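Local structure of secreted effector protein SopD (Salmonella typhimurium, 5CPC) at residues S206-E211 / I291-L295; E224-C230 / K307-N313; G233-V237 / Y296-S302; F243-P248 / N275-Y281. The protein acts inside host cells as a secreted virulence effector, cooperating with SopB in membrane fission and macropinosome formation during invasion and contributing to replication in macrophages. All blocks are in the same frame, centred on the assembly; numbering follows the deposited sequence.

Interaction 1 (S206-E211 / I291-L295); sequences SLTADE and ILEKL
The carboxylate of Glu211, the flat group of this contact, is engaged at both oxygens. OE2 takes a salt-bridging hydrogen bond from Lys294 on its syn side, NZ to OE2 2.9 Å, with the ammonium 30° out of the carboxylate plane. OE1 is met on its anti side by the backbone N of Thr208 at 3.2 Å. Thr208 OG1 in turn accepts from the backbone N of Glu211, also at 3.2 Å, and the reciprocal pair makes a capping box at the start of helix 209-215. The bond to Thr208 N probably helps fix the rotation of the carboxylate that Lys294 grips. Lys294 gets there by leaving its helix extended and then bending at chi3 (-58°) and chi4, crossing Glu211 at about a right angle; Ser206 OG lies beside its CD. Beneath the charges the contact is apolar. Leu207 CD2 touches both Ile291 CG2 and Leu295 CD2, 3.8 Å from each, while Ile291 CD1 packs against Glu211 CB at 4.0 Å. Helix 285-298 is in this way joined to the start of helix 209-215, and further along that helix Leu215 meets both Leu207 and Leu295, and Met214 meets Ile291.

Interaction 2 (E224-C230 / K307-N313); sequences EPTTQFC and KDGCSRN
Two irregular loops, each carrying a beta turn (type I at Thr227-Cys230, type I' at Lys307-Cys310), are tied together here through the amide of Asn313. ND2 donates to Pro225 O at 2.7 Å, with the acceptor lying in the amide plane and the N-H pointing to a carbonyl lone pair. OD1 accepts from Phe229 N, also at 2.7 Å, but that donor stands 37° above the carbonyl plane. Asn313 CG lies anti to its carbonyl carbon (chi1 -78°), which carries the amide in among the backbone groups of residues 225-230, with ND2 at the edge of the Phe229 ring. Ser311 OG accepts from Asn313 N at 2.8 Å, an ST turn. Alongside, Arg312 N donates to Thr226 O at 3.1 Å. The guanidinium carries Thr227 CG2 over the centre of one face, and NH2 gives Thr226 OG1 a bent bond of 2.9 Å (131°). Thr226 OG1 in turn donates a hydrogen bond to Glu224 OE1, 2.7 Å away, and Thr226 N reaches that oxygen from the opposite face of the carboxylate. Since Asn313 ND2 also bonds Ile305 O, both ends of a buried amide are satisfied, and its flip is fixed by the bonds. With Lys307 NZ in a long salt bridge, 3.9 Å from Glu224 OE1, and the Arg312 guanidinium farther off, that carboxylate probably stays ionised, whereas Arg312 NE is buried without a partner in the model.

Interaction 3 (G233-V237 / Y296-S302); sequences GYQEV and YLTHERS
Tyr234, Glu236 and Tyr296 carry this contact between strand 232-237 and the end of helix 285-298 with the turn that follows. The Tyr296 ring turns its edge to the face of Tyr234, a T-shaped pair with centroids 5.3 Å apart and planes at 62°; the closest carbons are Tyr296 CE1 and Tyr234 CD1, at 3.6 Å. Two residues on, Glu236 is extended beyond CG and brings OE1 to two donors. Arg301 NH1 bridges to OE1 at 2.9 Å; OE1 sits at the guanidinium edge, near its plane, while NH1 comes from above the carboxylate, 60° out of its plane. Tyr296 OH donates to the same OE1, at a modelled separation too short to be relied on. Arg301 CA covers one face of Tyr296, over the ring centre. The hydroxyl of Tyr234 is held by Leu303 N and Glu194 OE1, and Ser302 OG bonds His304 N and the same glutamate oxygen. Strand 232-237 pairs with strand 240-245, whose Val241 touches both Glu236 and Tyr296.

Interaction 4 (F243-P248 / N275-Y281); sequences FSMMHP and NQDYNDY
Pro248 presses its CD onto the ring of Tyr278, a CH-pi contact of 3.5 Å to the centroid, only 14° off the ring normal. Its CG meets Asn275 OD1 at 3.2 Å. Met245 CE reaches between the two tyrosines, with Tyr278 CD1 3.4 Å away, though its modelled position is doubtful because it crowds the helix backbone. The sulfur makes an oblique Met-aromatic contact, SD 5.4 Å from the centroid of the Tyr281 ring, the two side chains lying alongside with their ends pointing opposite ways. Both tyrosines have CG anti to the backbone N (chi1 -169° for Tyr278), which lays their rings against residues 243-248. Further out, His247 ND1 caps Cys249 N at the start of helix 248-256, and Tyr281 OH is hydrogen-bonded to Asp289 OD1 and Lys285 NZ. Strand 243-245 and the helical segment 275-281 run roughly antiparallel, their N-to-C directions 154° apart. No hydrogen bond crosses between the segments: the contact is apolar and aromatic, and the polar ends of His247 and Tyr281 find partners beyond it.

Overall arrangement
The four contacts gather in the C-terminal part of the chain, and helix 285-298 ties several of them together: interaction 1 uses its middle and interaction 3 its end, their centres about 14 Å apart. Phe229 of interaction 2 reaches the same helix, with CZ 3.3 Å from Leu295 CD1 of interaction 1. Phe243 of interaction 4 packs on Glu293 and Leu292 of interaction 1 and on Tyr296 and Tyr234 of interaction 3. Between interactions 3 and 4 the two-stranded sheet continues the link, Gly233 N lying 2.8 Å from Ser244 O in a probable hydrogen bond. Interactions 2 and 4 do not touch; their nearest atoms are about 5 Å apart.

Interaction 1 (S206-E211 / I291-L295)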
loop_
_atom_site.group_PDB
_atom_site.type_symbol
_atom_site.label_atom_id
_atom_site.label_comp_id
_atom_site.label_asym_id
_atom_site.label_seq_id
_atom_site.Cartn_x
_atom_site.Cartn_y
_atom_site.Cartn_z
ATOM N N SER A 206 -1.816 -22.612 21.480
ATOM C CA SER A 206 -1.386 -23.960 21.435
ATOM C C SER A 206 0.087 -24.102 20.972
ATOM O O SER A 206 0.441 -25.162 20.504
ATOM C CB SER A 206 -2.267 -24.700 20.428
ATOM O OG SER A 206 -1.999 -24.181 19.154
ATOM N N LEU A 207 0.900 -23.031 21.038
ATOM C CA LEU A 207 2.238 -23.030 20.422
ATOM C C LEU A 207 3.250 -23.397 21.499
ATOM O O LEU A 207 3.118 -22.980 22.629
ATOM C CB LEU A 207 2.616 -21.632 19.907
ATOM C CG LEU A 207 1.721 -21.094 18.768
ATOM C CD1 LEU A 207 2.301 -19.797 18.196
ATOM C CD2 LEU A 207 1.629 -22.240 17.617
ATOM N N THR A 208 4.235 -24.180 21.129
ATOM C CA THR A 208 5.288 -24.552 22.053
ATOM C C THR A 208 6.289 -23.391 22.035
ATOM O O THR A 208 6.219 -22.531 21.148
ATOM C CB THR A 208 5.999 -25.801 21.578
ATOM O OG1 THR A 208 6.652 -25.454 20.378
ATOM C CG2 THR A 208 5.025 -27.038 21.308
ATOM N N ALA A 209 7.216 -23.379 22.989
ATOM C CA ALA A 209 8.212 -22.306 23.033
ATOM C C ALA A 209 9.041 -22.309 21.700
ATOM O O ALA A 209 9.323 -21.227 21.175
ATOM C CB ALA A 209 9.149 -22.466 24.271
ATOM N N ASP A 210 9.383 -23.499 21.159
ATOM C CA ASP A 210 10.116 -23.584 19.840
ATOM C C ASP A 210 9.336 -22.899 18.664
ATOM O O ASP A 210 9.913 -22.148 17.859
ATOM C CB ASP A 210 10.499 -25.058 19.488
ATOM C CG ASP A 210 11.603 -25.628 20.457
ATOM O OD1 ASP A 210 12.370 -24.844 21.069
ATOM O OD2 ASP A 210 11.679 -26.847 20.649
ATOM N N GLU A 211 8.027 -23.199 18.572
ATOM C CA GLU A 211 7.130 -22.578 17.547
ATOM C C GLU A 211 7.057 -21.054 17.634
ATOM O O GLU A 211 7.122 -20.350 16.612
ATOM C CB GLU A 211 5.735 -23.237 17.631
ATOM C CG GLU A 211 5.891 -24.738 17.231
ATOM C CD GLU A 211 4.605 -25.502 17.267
ATOM O OE1 GLU A 211 3.760 -25.249 18.131
ATOM O OE2 GLU A 211 4.448 -26.396 16.425
ATOM N N ILE A 291 3.301 -24.140 11.100
ATOM C CA ILE A 291 2.757 -23.508 12.297
ATOM C C ILE A 291 1.577 -22.547 12.034
ATOM O O ILE A 291 0.600 -22.504 12.767
ATOM C CB ILE A 291 3.921 -22.659 13.009
ATOM C CG1 ILE A 291 5.099 -23.566 13.413
ATOM C CG2 ILE A 291 3.341 -21.969 14.229
ATOM C CD1 ILE A 291 6.406 -22.828 13.710
ATOM N N LEU A 292 1.686 -21.737 10.996
ATOM C CA LEU A 292 0.568 -20.920 10.525
ATOM C C LEU A 292 -0.638 -21.776 10.282
ATOM O O LEU A 292 -1.755 -21.438 10.698
ATOM C CB LEU A 292 0.991 -20.165 9.203
ATOM C CG LEU A 292 2.109 -19.137 9.436
ATOM C CD1 LEU A 292 2.505 -18.442 8.148
ATOM C CD2 LEU A 292 1.782 -18.080 10.521
ATOM N N GLU A 293 -0.426 -22.909 9.624
ATOM C CA GLU A 293 -1.594 -23.768 9.305
ATOM C C GLU A 293 -2.287 -24.192 10.577
ATOM O O GLU A 293 -3.548 -24.217 10.637
ATOM C CB GLU A 293 -1.207 -25.025 8.502
ATOM C CG GLU A 293 -2.443 -25.875 8.176
ATOM C CD GLU A 293 -2.118 -27.271 7.736
ATOM O OE1 GLU A 293 -2.822 -27.757 6.849
ATOM O OE2 GLU A 293 -1.193 -27.926 8.275
ATOM N N LYS A 294 -1.472 -24.480 11.617
ATOM C CA LYS A 294 -2.012 -24.941 12.906
ATOM C C LYS A 294 -2.809 -23.817 13.508
ATOM O O LYS A 294 -3.916 -24.033 13.972
ATOM C CB LYS A 294 -0.875 -25.406 13.845
ATOM C CG LYS A 294 -1.211 -25.552 15.376
ATOM C CD LYS A 294 0.090 -25.970 16.298
ATOM C CE LYS A 294 0.778 -27.287 15.886
ATOM N NZ LYS A 294 2.039 -27.152 14.981
ATOM N N LEU A 295 -2.258 -22.613 13.510
ATOM C CA LEU A 295 -2.948 -21.441 14.047
ATOM C C LEU A 295 -4.246 -21.121 13.257
ATOM O O LEU A 295 -5.315 -20.825 13.825
ATOM C CB LEU A 295 -1.995 -20.257 13.994
ATOM C CG LEU A 295 -0.777 -20.321 14.921
ATOM C CD1 LEU A 295 0.171 -19.127 14.688
ATOM C CD2 LEU A 295 -1.344 -20.306 16.336
#

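Interaction 2 (E224-C230 / K307-N313)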
loop_
_atom_site.group_PDB
_atom_site.type_symbol
_atom_site.label_atom_id
_atom_site.label_comp_id
_atom_site.label_asym_id
_atom_site.label_seq_id
_atom_site.Cartn_x
_atom_site.Cartn_y
_atom_site.Cartn_z
ATOM N N GLU A 224 4.211 -11.430 19.653
ATOM C CA GLU A 224 3.017 -10.822 20.231
ATOM C C GLU A 224 1.781 -11.374 19.484
ATOM O O GLU A 224 1.603 -11.086 18.292
ATOM C CB GLU A 224 3.066 -9.265 20.170
ATOM C CG GLU A 224 1.682 -8.533 20.391
ATOM C CD GLU A 224 0.985 -8.921 21.716
ATOM O OE1 GLU A 224 -0.221 -9.307 21.730
ATOM O OE2 GLU A 224 1.642 -8.832 22.766
ATOM N N PRO A 225 0.919 -12.158 20.187
ATOM C CA PRO A 225 -0.203 -12.785 19.408
ATOM C C PRO A 225 -1.164 -11.784 18.712
ATOM O O PRO A 225 -1.707 -12.093 17.654
ATOM C CB PRO A 225 -0.940 -13.643 20.415
ATOM C CG PRO A 225 -0.150 -13.481 21.806
ATOM C CD PRO A 225 0.820 -12.348 21.654
ATOM N N THR A 226 -1.346 -10.597 19.276
ATOM C CA THR A 226 -2.221 -9.667 18.629
ATOM C C THR A 226 -1.613 -8.983 17.412
ATOM O O THR A 226 -2.341 -8.269 16.718
ATOM C CB THR A 226 -2.809 -8.601 19.604
ATOM O OG1 THR A 226 -1.748 -7.825 20.142
ATOM C CG2 THR A 226 -3.609 -9.263 20.780
ATOM N N THR A 227 -0.313 -9.147 17.138
ATOM C CA THR A 227 0.271 -8.415 15.999
ATOM C C THR A 227 1.064 -9.299 15.095
ATOM O O THR A 227 1.446 -8.846 14.010
ATOM C CB THR A 227 1.281 -7.293 16.409
ATOM O OG1 THR A 227 2.311 -7.878 17.217
ATOM C CG2 THR A 227 0.640 -6.173 17.194
ATOM N N GLN A 228 1.340 -10.532 15.521
ATOM C CA GLN A 228 2.275 -11.410 14.777
ATOM C C GLN A 228 1.851 -11.663 13.340
ATOM O O GLN A 228 2.673 -12.006 12.503
ATOM C CB GLN A 228 2.336 -12.816 15.448
ATOM C CG GLN A 228 3.638 -13.566 15.233
ATOM C CD GLN A 228 4.788 -12.825 15.932
ATOM O OE1 GLN A 228 4.558 -12.112 16.899
ATOM N NE2 GLN A 228 6.020 -13.003 15.445
ATOM N N PHE A 229 0.554 -11.578 13.056
ATOM C CA PHE A 229 0.037 -12.036 11.777
ATOM C C PHE A 229 -0.404 -10.924 10.802
ATOM O O PHE A 229 -0.926 -11.243 9.718
ATOM C CB PHE A 229 -1.090 -13.026 12.076
ATOM C CG PHE A 229 -0.664 -14.077 13.071
ATOM C CD1 PHE A 229 0.385 -14.956 12.752
ATOM C CD2 PHE A 229 -1.148 -14.060 14.350
ATOM C CE1 PHE A 229 0.865 -15.828 13.669
ATOM C CE2 PHE A 229 -0.717 -14.957 15.273
ATOM C CZ PHE A 229 0.300 -15.872 14.948
ATOM N N CYS A 230 -0.193 -9.650 11.173
ATOM C CA CYS A 230 -0.631 -8.488 10.331
ATOM C C CYS A 230 -0.072 -8.494 8.925
ATOM O O CYS A 230 -0.684 -7.964 8.035
ATOM C CB CYS A 230 -0.402 -7.128 11.010
ATOM S SG CYS A 230 1.398 -6.752 11.296
ATOM N N LYS A 307 -6.951 -10.523 21.338
ATOM C CA LYS A 307 -7.084 -10.890 22.720
ATOM C C LYS A 307 -7.870 -9.762 23.359
ATOM O O LYS A 307 -7.682 -8.594 23.014
ATOM C CB LYS A 307 -5.712 -11.082 23.400
ATOM C CG LYS A 307 -5.721 -11.918 24.709
ATOM C CD LYS A 307 -4.342 -11.926 25.447
ATOM C CE LYS A 307 -3.787 -10.484 25.709
ATOM N NZ LYS A 307 -2.662 -10.084 24.705
ATOM N N ASP A 308 -8.775 -10.148 24.259
ATOM C CA ASP A 308 -9.654 -9.239 25.015
ATOM C C ASP A 308 -10.286 -8.159 24.134
ATOM O O ASP A 308 -10.387 -7.024 24.547
ATOM C CB ASP A 308 -8.904 -8.630 26.229
ATOM C CG ASP A 308 -8.417 -9.695 27.236
ATOM O OD1 ASP A 308 -9.267 -10.486 27.745
ATOM O OD2 ASP A 308 -7.188 -9.745 27.532
ATOM N N GLY A 309 -10.670 -8.535 22.905
ATOM C CA GLY A 309 -11.179 -7.589 21.883
ATOM C C GLY A 309 -10.242 -6.611 21.145
ATOM O O GLY A 309 -10.735 -5.672 20.452
ATOM N N CYS A 310 -8.917 -6.805 21.220
ATOM C CA CYS A 310 -7.964 -5.779 20.653
ATOM C C CYS A 310 -6.978 -6.048 19.499
ATOM O O CYS A 310 -5.804 -5.568 19.543
ATOM C CB CYS A 310 -7.181 -5.117 21.788
ATOM S SG CYS A 310 -8.266 -4.207 22.887
ATOM N N SER A 311 -7.417 -6.682 18.422
ATOM C CA SER A 311 -6.479 -7.049 17.347
ATOM C C SER A 311 -5.841 -5.939 16.499
ATOM O O SER A 311 -6.494 -4.973 16.130
ATOM C CB SER A 311 -7.152 -8.041 16.408
ATOM O OG SER A 311 -6.228 -8.570 15.481
ATOM N N ARG A 312 -4.563 -6.136 16.175
ATOM C CA ARG A 312 -3.901 -5.480 15.060
ATOM C C ARG A 312 -3.378 -6.517 14.094
ATOM O O ARG A 312 -2.302 -6.333 13.521
ATOM C CB ARG A 312 -2.727 -4.653 15.544
ATOM C CG ARG A 312 -3.135 -3.545 16.478
ATOM C CD ARG A 312 -2.005 -3.182 17.410
ATOM N NE ARG A 312 -1.977 -4.126 18.501
ATOM C CZ ARG A 312 -1.090 -4.105 19.497
ATOM N NH1 ARG A 312 -0.123 -3.192 19.523
ATOM N NH2 ARG A 312 -1.149 -5.021 20.452
ATOM N N ASN A 313 -4.109 -7.635 13.967
ATOM C CA ASN A 313 -3.781 -8.619 12.946
ATOM C C ASN A 313 -4.591 -8.411 11.635
ATOM O O ASN A 313 -4.654 -9.298 10.784
ATOM C CB ASN A 313 -3.915 -10.041 13.487
ATOM C CG ASN A 313 -2.709 -10.459 14.366
ATOM O OD1 ASN A 313 -1.555 -10.267 13.993
ATOM N ND2 ASN A 313 -2.996 -11.025 15.544
#

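Interaction 3 (G233-V237 / Y296-S302)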
loop_
_atom_site.group_PDB
_atom_site.type_symbol
_atom_site.label_atom_id
_atom_site.label_comp_id
_atom_site.label_asym_id
_atom_site.label_seq_id
_atom_site.Cartn_x
_atom_site.Cartn_y
_atom_site.Cartn_z
ATOM N N GLY A 233 -0.921 -13.299 4.482
ATOM C CA GLY A 233 -2.088 -13.662 3.734
ATOM C C GLY A 233 -2.293 -15.163 3.593
ATOM O O GLY A 233 -1.404 -15.943 3.895
ATOM N N TYR A 234 -3.487 -15.557 3.137
ATOM C CA TYR A 234 -3.851 -16.939 2.992
ATOM C C TYR A 234 -5.035 -17.105 2.041
ATOM O O TYR A 234 -5.948 -16.265 2.042
ATOM C CB TYR A 234 -4.279 -17.558 4.375
ATOM C CG TYR A 234 -4.855 -16.591 5.412
ATOM C CD1 TYR A 234 -6.227 -16.312 5.451
ATOM C CD2 TYR A 234 -4.047 -16.015 6.387
ATOM C CE1 TYR A 234 -6.748 -15.465 6.418
ATOM C CE2 TYR A 234 -4.559 -15.174 7.374
ATOM C CZ TYR A 234 -5.906 -14.922 7.385
ATOM O OH TYR A 234 -6.470 -14.108 8.330
ATOM N N GLN A 235 -5.022 -18.202 1.287
ATOM C CA GLN A 235 -6.155 -18.648 0.476
ATOM C C GLN A 235 -6.138 -20.153 0.405
ATOM O O GLN A 235 -5.090 -20.760 0.431
ATOM C CB GLN A 235 -6.157 -18.070 -0.965
ATOM C CG GLN A 235 -4.799 -17.871 -1.643
ATOM C CD GLN A 235 -4.887 -17.838 -3.214
ATOM O OE1 GLN A 235 -5.971 -17.628 -3.807
ATOM N NE2 GLN A 235 -3.743 -18.104 -3.874
ATOM N N GLU A 236 -7.326 -20.734 0.293
ATOM C CA GLU A 236 -7.510 -22.121 0.183
ATOM C C GLU A 236 -7.654 -22.361 -1.326
ATOM O O GLU A 236 -8.355 -21.620 -2.038
ATOM C CB GLU A 236 -8.743 -22.544 1.006
ATOM C CG GLU A 236 -8.740 -21.986 2.475
ATOM C CD GLU A 236 -9.900 -22.521 3.366
ATOM O OE1 GLU A 236 -10.023 -22.121 4.557
ATOM O OE2 GLU A 236 -10.705 -23.335 2.876
ATOM N N VAL A 237 -6.913 -23.347 -1.820
ATOM C CA VAL A 237 -6.814 -23.629 -3.251
ATOM C C VAL A 237 -6.687 -25.138 -3.376
ATOM O O VAL A 237 -5.793 -25.749 -2.782
ATOM C CB VAL A 237 -5.650 -22.805 -3.930
ATOM C CG1 VAL A 237 -4.404 -22.727 -3.014
ATOM C CG2 VAL A 237 -5.320 -23.299 -5.347
ATOM N N TYR A 296 -4.171 -21.233 11.934
ATOM C CA TYR A 296 -5.311 -20.857 11.076
ATOM C C TYR A 296 -6.442 -21.820 11.359
ATOM O O TYR A 296 -7.570 -21.386 11.558
ATOM C CB TYR A 296 -4.845 -20.939 9.643
ATOM C CG TYR A 296 -5.879 -20.846 8.519
ATOM C CD1 TYR A 296 -6.211 -19.624 7.990
ATOM C CD2 TYR A 296 -6.384 -21.998 7.903
ATOM C CE1 TYR A 296 -7.109 -19.511 6.900
ATOM C CE2 TYR A 296 -7.282 -21.896 6.787
ATOM C CZ TYR A 296 -7.639 -20.639 6.322
ATOM O OH TYR A 296 -8.495 -20.495 5.272
ATOM N N LEU A 297 -6.120 -23.134 11.475
ATOM C CA LEU A 297 -7.124 -24.186 11.681
ATOM C C LEU A 297 -7.751 -24.088 13.061
ATOM O O LEU A 297 -8.884 -24.537 13.255
ATOM C CB LEU A 297 -6.517 -25.586 11.502
ATOM C CG LEU A 297 -6.262 -25.972 10.035
ATOM C CD1 LEU A 297 -5.794 -27.427 9.930
ATOM C CD2 LEU A 297 -7.476 -25.724 9.100
ATOM N N THR A 298 -7.035 -23.469 13.997
ATOM C CA THR A 298 -7.506 -23.325 15.377
ATOM C C THR A 298 -8.006 -21.947 15.730
ATOM O O THR A 298 -8.364 -21.674 16.902
ATOM C CB THR A 298 -6.385 -23.740 16.410
ATOM O OG1 THR A 298 -5.119 -23.103 16.086
ATOM C CG2 THR A 298 -6.201 -25.264 16.325
ATOM N N HIS A 299 -8.041 -21.074 14.731
ATOM C CA HIS A 299 -8.694 -19.818 14.863
ATOM C C HIS A 299 -9.710 -19.543 13.722
ATOM O O HIS A 299 -9.715 -18.438 13.090
ATOM C CB HIS A 299 -7.636 -18.711 14.952
ATOM C CG HIS A 299 -6.875 -18.739 16.227
ATOM N ND1 HIS A 299 -5.801 -19.573 16.429
ATOM C CD2 HIS A 299 -7.041 -18.046 17.375
ATOM C CE1 HIS A 299 -5.353 -19.413 17.662
ATOM N NE2 HIS A 299 -6.073 -18.477 18.247
ATOM N N GLU A 300 -10.575 -20.544 13.487
ATOM C CA GLU A 300 -11.760 -20.400 12.661
ATOM C C GLU A 300 -11.333 -19.997 11.280
ATOM O O GLU A 300 -11.940 -19.155 10.688
ATOM C CB GLU A 300 -12.777 -19.446 13.327
ATOM C CG GLU A 300 -13.220 -20.054 14.710
ATOM C CD GLU A 300 -14.368 -19.330 15.436
ATOM O OE1 GLU A 300 -14.849 -18.273 15.015
ATOM O OE2 GLU A 300 -14.805 -19.821 16.473
ATOM N N ARG A 301 -10.256 -20.615 10.794
ATOM C CA ARG A 301 -9.717 -20.370 9.448
ATOM C C ARG A 301 -9.455 -18.889 9.192
ATOM O O ARG A 301 -9.876 -18.314 8.160
ATOM C CB ARG A 301 -10.661 -20.934 8.377
ATOM C CG ARG A 301 -10.970 -22.382 8.520
ATOM C CD ARG A 301 -11.638 -23.043 7.255
ATOM N NE ARG A 301 -11.482 -24.478 7.434
ATOM C CZ ARG A 301 -10.572 -25.238 6.818
ATOM N NH1 ARG A 301 -9.770 -24.731 5.895
ATOM N NH2 ARG A 301 -10.490 -26.537 7.107
ATOM N N SER A 302 -8.790 -18.260 10.153
ATOM C CA SER A 302 -8.321 -16.883 10.037
ATOM C C SER A 302 -6.994 -16.718 10.858
ATOM O O SER A 302 -6.768 -17.475 11.833
ATOM C CB SER A 302 -9.360 -16.007 10.651
ATOM O OG SER A 302 -8.919 -14.671 10.572
#

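Interaction 4 (F243-P248 / N275-Y281)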
loop_
_atom_site.group_PDB
_atom_site.type_symbol
_atom_site.label_atom_id
_atom_site.label_comp_id
_atom_site.label_asym_id
_atom_site.label_seq_id
_atom_site.Cartn_x
_atom_site.Cartn_y
_atom_site.Cartn_z
ATOM N N PHE A 243 -0.128 -19.947 2.513
ATOM C CA PHE A 243 0.257 -18.687 3.160
ATOM C C PHE A 243 1.236 -17.927 2.343
ATOM O O PHE A 243 1.889 -18.520 1.466
ATOM C CB PHE A 243 0.863 -18.987 4.523
ATOM C CG PHE A 243 -0.104 -19.655 5.432
ATOM C CD1 PHE A 243 -1.018 -18.906 6.144
ATOM C CD2 PHE A 243 -0.137 -21.046 5.547
ATOM C CE1 PHE A 243 -2.005 -19.508 6.921
ATOM C CE2 PHE A 243 -1.093 -21.670 6.414
ATOM C CZ PHE A 243 -2.027 -20.902 7.067
ATOM N N SER A 244 1.293 -16.616 2.646
ATOM C CA SER A 244 2.112 -15.587 1.983
ATOM C C SER A 244 2.418 -14.510 2.930
ATOM O O SER A 244 1.677 -14.286 3.859
ATOM C CB SER A 244 1.255 -14.833 0.940
ATOM O OG SER A 244 1.213 -15.725 -0.101
ATOM N N MET A 245 3.463 -13.769 2.626
ATOM C CA MET A 245 3.696 -12.525 3.301
ATOM C C MET A 245 3.495 -11.276 2.405
ATOM O O MET A 245 3.843 -11.275 1.245
ATOM C CB MET A 245 5.071 -12.499 3.928
ATOM C CG MET A 245 5.232 -11.268 4.865
ATOM S SD MET A 245 6.760 -11.208 5.824
ATOM C CE MET A 245 7.727 -12.235 4.748
ATOM N N MET A 246 2.944 -10.229 2.987
ATOM C CA MET A 246 2.765 -8.982 2.302
ATOM C C MET A 246 4.172 -8.526 1.812
ATOM O O MET A 246 5.132 -8.459 2.599
ATOM C CB MET A 246 2.198 -7.939 3.264
ATOM C CG MET A 246 1.793 -6.656 2.517
ATOM S SD MET A 246 1.088 -5.360 3.524
ATOM C CE MET A 246 -0.628 -5.878 3.417
ATOM N N HIS A 247 4.259 -8.271 0.505
ATOM C CA HIS A 247 5.448 -7.711 -0.104
ATOM C C HIS A 247 5.929 -6.489 0.676
ATOM O O HIS A 247 5.135 -5.675 0.997
ATOM C CB HIS A 247 5.181 -7.321 -1.555
ATOM C CG HIS A 247 6.444 -7.078 -2.318
ATOM N ND1 HIS A 247 7.175 -5.908 -2.182
ATOM C CD2 HIS A 247 7.148 -7.878 -3.154
ATOM C CE1 HIS A 247 8.252 -5.983 -2.948
ATOM N NE2 HIS A 247 8.253 -7.160 -3.556
ATOM N N PRO A 248 7.210 -6.412 1.034
ATOM C CA PRO A 248 7.681 -5.253 1.823
ATOM C C PRO A 248 7.439 -3.860 1.157
ATOM O O PRO A 248 7.265 -2.848 1.868
ATOM C CB PRO A 248 9.207 -5.480 1.960
ATOM C CG PRO A 248 9.504 -6.880 1.397
ATOM C CD PRO A 248 8.282 -7.366 0.654
ATOM N N ASN A 275 12.094 -5.903 4.376
ATOM C CA ASN A 275 12.919 -6.843 3.615
ATOM C C ASN A 275 13.427 -8.054 4.367
ATOM O O ASN A 275 13.286 -9.187 3.867
ATOM C CB ASN A 275 14.059 -6.157 2.860
ATOM C CG ASN A 275 13.542 -5.355 1.689
ATOM O OD1 ASN A 275 12.444 -5.603 1.198
ATOM N ND2 ASN A 275 14.307 -4.379 1.257
ATOM N N GLN A 276 13.969 -7.808 5.557
ATOM C CA GLN A 276 14.619 -8.834 6.343
ATOM C C GLN A 276 13.601 -9.892 6.789
ATOM O O GLN A 276 13.795 -11.089 6.585
ATOM C CB GLN A 276 15.329 -8.193 7.536
ATOM C CG GLN A 276 15.944 -9.203 8.522
ATOM C CD GLN A 276 17.160 -9.957 7.951
ATOM O OE1 GLN A 276 17.875 -9.449 7.068
ATOM N NE2 GLN A 276 17.402 -11.171 8.467
ATOM N N ASP A 277 12.484 -9.442 7.353
ATOM C CA ASP A 277 11.406 -10.332 7.734
ATOM C C ASP A 277 10.886 -11.145 6.566
ATOM O O ASP A 277 10.637 -12.372 6.659
ATOM C CB ASP A 277 10.266 -9.507 8.219
ATOM C CG ASP A 277 10.457 -8.984 9.638
ATOM O OD1 ASP A 277 11.595 -8.654 10.053
ATOM O OD2 ASP A 277 9.407 -8.869 10.329
ATOM N N TYR A 278 10.696 -10.459 5.460
ATOM C CA TYR A 278 10.247 -11.102 4.240
ATOM C C TYR A 278 11.197 -12.224 3.824
ATOM O O TYR A 278 10.770 -13.318 3.431
ATOM C CB TYR A 278 10.160 -10.045 3.129
ATOM C CG TYR A 278 9.474 -10.485 1.861
ATOM C CD1 TYR A 278 8.100 -10.629 1.813
ATOM C CD2 TYR A 278 10.203 -10.684 0.684
ATOM C CE1 TYR A 278 7.431 -11.020 0.642
ATOM C CE2 TYR A 278 9.566 -11.044 -0.501
ATOM C CZ TYR A 278 8.167 -11.209 -0.508
ATOM O OH TYR A 278 7.498 -11.537 -1.665
ATOM N N ASN A 279 12.479 -11.928 3.858
ATOM C CA ASN A 279 13.491 -12.904 3.432
ATOM C C ASN A 279 13.607 -14.061 4.432
ATOM O O ASN A 279 13.749 -15.224 4.024
ATOM C CB ASN A 279 14.857 -12.219 3.166
ATOM C CG ASN A 279 14.826 -11.301 1.915
ATOM O OD1 ASN A 279 14.227 -11.645 0.890
ATOM N ND2 ASN A 279 15.423 -10.123 2.029
ATOM N N ASP A 280 13.513 -13.742 5.730
ATOM C CA ASP A 280 13.552 -14.782 6.772
ATOM C C ASP A 280 12.384 -15.688 6.549
ATOM O O ASP A 280 12.532 -16.904 6.605
ATOM C CB ASP A 280 13.455 -14.193 8.192
ATOM C CG ASP A 280 14.765 -13.557 8.668
ATOM O OD1 ASP A 280 15.828 -13.903 8.095
ATOM O OD2 ASP A 280 14.738 -12.716 9.612
ATOM N N TYR A 281 11.217 -15.103 6.306
ATOM C CA TYR A 281 10.010 -15.905 6.209
ATOM C C TYR A 281 10.206 -16.927 5.038
ATOM O O TYR A 281 10.048 -18.133 5.214
ATOM C CB TYR A 281 8.748 -14.982 6.042
ATOM C CG TYR A 281 7.621 -15.751 5.496
ATOM C CD1 TYR A 281 6.991 -16.722 6.273
ATOM C CD2 TYR A 281 7.188 -15.570 4.197
ATOM C CE1 TYR A 281 5.965 -17.466 5.776
ATOM C CE2 TYR A 281 6.161 -16.376 3.673
ATOM C CZ TYR A 281 5.549 -17.306 4.472
ATOM O OH TYR A 281 4.515 -18.120 4.008
#